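Local coordinates for putative PAS/PAC sensor protein (PDB 6HMJ) that senses blue light through a flavin-binding LOV domain and probably binds RNA through its ANTAR domain to regulate translation, at residues A[58-63]-A[74-79]. Sequence-based numbering, arbitrary orientation.
Sequences LEWQAG and VVVNHL
Helix 54-70 lies over strand 74-82, and in this part the two run nearly antiparallel, with segment axes 8.6 Å apart at 167°. E59 stands at the margin of the contact. Its CG is anti to the backbone N (chi1 -174°) and the chain is extended, so it slides past V76 in the opposite direction. E59 CG, CD and OE2 lie alongside V76 CG1, with E59 OE2 nearest at 3.9 Å. A water bridges the two segments here: it donates to E59 OE2 and accepts a weak bond from the backbone N of N77.

W60 follows and is buried. Its indole also has CG anti to the backbone N, and it crosses V76 at about a right angle, with W60 CD1 4.0 Å from V76 CG1. The same corner of the five-membered ring reaches H78, with W60 CD1 3.9 Å from H78 CD2. The edge of W60 points to the face of H78 in an offset T-shaped pair, planes at 88°. W60 NE1 and H78 NE2 both hydrogen-bond to T92 OG1 on the adjacent strand 85-97, so one hydroxyl ties the two rings together. H78 ND1 donates to L79 O at 2.7 Å, which helps fix the imidazole. V48, L49 and L52 also pack on W60.

G63, one turn on, brings bare backbone to the strand. Its CA is 3.8 Å from V74 CG1, and V76 CG2 lies nearby.

The contact joins helix 54-70 to strand 74-82, an edge strand, within this chain, of a five-stranded antiparallel sheet with order 2-1-5-4-3, the topology of the PAS fold.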
loop_
_atom_site.group_PDB
_atom_site.type_symbol
_atom_site.label_atom_id
_atom_site.label_comp_id
_atom_site.label_asym_id
_atom_site.label_seq_id
_atom_site.Cartn_x
_atom_site.Cartn_y
_atom_site.Cartn_z
ATOM N N LEU A 58 -30.123 -34.462 -40.498
ATOM C CA LEU A 58 -31.292 -33.990 -41.233
ATOM C C LEU A 58 -31.155 -32.520 -41.613
ATOM O O LEU A 58 -31.447 -32.139 -42.753
ATOM C CB LEU A 58 -32.551 -34.225 -40.400
ATOM C CG LEU A 58 -32.955 -35.694 -40.227
ATOM C CD1 LEU A 58 -34.168 -35.824 -39.319
ATOM C CD2 LEU A 58 -33.238 -36.347 -41.576
ATOM N N GLU A 59 -30.713 -31.675 -40.674
ATOM C CA GLU A 59 -30.540 -30.259 -40.984
ATOM C C GLU A 59 -29.417 -30.056 -41.992
ATOM O O GLU A 59 -29.497 -29.175 -42.856
ATOM C CB GLU A 59 -30.243 -29.470 -39.711
ATOM C CG GLU A 59 -30.186 -27.963 -39.920
ATOM C CD GLU A 59 -29.666 -27.223 -38.702
ATOM O OE1 GLU A 59 -29.665 -27.817 -37.603
ATOM O OE2 GLU A 59 -29.244 -26.055 -38.846
ATOM N N TRP A 60 -28.360 -30.862 -41.888
ATOM C CA TRP A 60 -27.229 -30.753 -42.802
ATOM C C TRP A 60 -27.642 -31.131 -44.221
ATOM O O TRP A 60 -27.347 -30.410 -45.181
ATOM C CB TRP A 60 -26.090 -31.643 -42.301
ATOM C CG TRP A 60 -24.736 -31.280 -42.820
ATOM C CD1 TRP A 60 -23.838 -30.440 -42.233
ATOM C CD2 TRP A 60 -24.110 -31.767 -44.014
ATOM N NE1 TRP A 60 -22.696 -30.362 -42.991
ATOM C CE2 TRP A 60 -22.837 -31.168 -44.090
ATOM C CE3 TRP A 60 -24.504 -32.647 -45.027
ATOM C CZ2 TRP A 60 -21.957 -31.417 -45.139
ATOM C CZ3 TRP A 60 -23.628 -32.892 -46.069
ATOM C CH2 TRP A 60 -22.369 -32.280 -46.116
ATOM N N GLN A 61 -28.329 -32.266 -44.367
ATOM C CA GLN A 61 -28.840 -32.674 -45.670
ATOM C C GLN A 61 -29.718 -31.587 -46.280
ATOM O O GLN A 61 -29.569 -31.241 -47.459
ATOM C CB GLN A 61 -29.626 -33.977 -45.522
ATOM C CG GLN A 61 -28.784 -35.231 -45.652
ATOM C CD GLN A 61 -29.457 -36.469 -45.069
ATOM O OE1 GLN A 61 -28.798 -37.478 -44.825
ATOM N NE2 GLN A 61 -30.768 -36.396 -44.844
ATOM N N ALA A 62 -30.640 -31.032 -45.488
ATOM C CA ALA A 62 -31.533 -30.000 -46.002
ATOM C C ALA A 62 -30.751 -28.779 -46.468
ATOM O O ALA A 62 -31.036 -28.221 -47.535
ATOM C CB ALA A 62 -32.553 -29.607 -44.933
ATOM N N GLY A 63 -29.767 -28.343 -45.677
ATOM C CA GLY A 63 -28.954 -27.211 -46.087
ATOM C C GLY A 63 -28.226 -27.466 -47.391
ATOM O O GLY A 63 -28.090 -26.568 -48.225
ATOM N N VAL A 74 -25.698 -21.060 -47.253
ATOM C CA VAL A 74 -26.307 -21.744 -46.118
ATOM C C VAL A 74 -25.227 -22.054 -45.092
ATOM O O VAL A 74 -24.093 -22.391 -45.450
ATOM C CB VAL A 74 -27.015 -23.045 -46.555
ATOM C CG1 VAL A 74 -27.723 -23.691 -45.373
ATOM C CG2 VAL A 74 -27.990 -22.770 -47.694
ATOM N N VAL A 75 -25.579 -21.933 -43.813
ATOM C CA VAL A 75 -24.699 -22.306 -42.714
ATOM C C VAL A 75 -25.453 -23.252 -41.791
ATOM O O VAL A 75 -26.621 -23.013 -41.463
ATOM C CB VAL A 75 -24.196 -21.073 -41.934
ATOM C CG1 VAL A 75 -23.344 -21.505 -40.750
ATOM C CG2 VAL A 75 -23.416 -20.143 -42.853
ATOM N N VAL A 76 -24.783 -24.320 -41.367
ATOM C CA VAL A 76 -25.376 -25.341 -40.511
ATOM C C VAL A 76 -24.433 -25.589 -39.341
ATOM O O VAL A 76 -23.272 -25.964 -39.547
ATOM C CB VAL A 76 -25.650 -26.649 -41.271
ATOM C CG1 VAL A 76 -26.092 -27.743 -40.309
ATOM C CG2 VAL A 76 -26.708 -26.425 -42.343
ATOM N N ASN A 77 -24.931 -25.390 -38.123
ATOM C CA ASN A 77 -24.183 -25.715 -36.919
ATOM C C ASN A 77 -24.395 -27.181 -36.565
ATOM O O ASN A 77 -25.518 -27.688 -36.625
ATOM C CB ASN A 77 -24.624 -24.830 -35.753
ATOM C CG ASN A 77 -24.374 -23.355 -36.010
ATOM O OD1 ASN A 77 -23.548 -22.988 -36.844
ATOM N ND2 ASN A 77 -25.089 -22.502 -35.288
ATOM N N HIS A 78 -23.314 -27.855 -36.185
ATOM C CA HIS A 78 -23.364 -29.288 -35.924
ATOM C C HIS A 78 -22.141 -29.688 -35.108
ATOM O O HIS A 78 -21.343 -28.844 -34.690
ATOM C CB HIS A 78 -23.426 -30.079 -37.231
ATOM C CG HIS A 78 -22.209 -29.917 -38.088
ATOM N ND1 HIS A 78 -21.080 -30.691 -37.929
ATOM C CD2 HIS A 78 -21.941 -29.065 -39.105
ATOM C CE1 HIS A 78 -20.172 -30.329 -38.817
ATOM N NE2 HIS A 78 -20.668 -29.343 -39.541
ATOM N N LEU A 79 -22.006 -30.991 -34.884
ATOM C CA LEU A 79 -20.872 -31.571 -34.183
ATOM C C LEU A 79 -20.038 -32.423 -35.135
ATOM O O LEU A 79 -20.436 -32.712 -36.267
ATOM C CB LEU A 79 -21.346 -32.433 -33.006
ATOM C CG LEU A 79 -22.236 -31.793 -31.945
ATOM C CD1 LEU A 79 -22.576 -32.815 -30.869
ATOM C CD2 LEU A 79 -21.566 -30.578 -31.331
HETATM O O HOH W 1 -27.659 -23.378 -37.852
#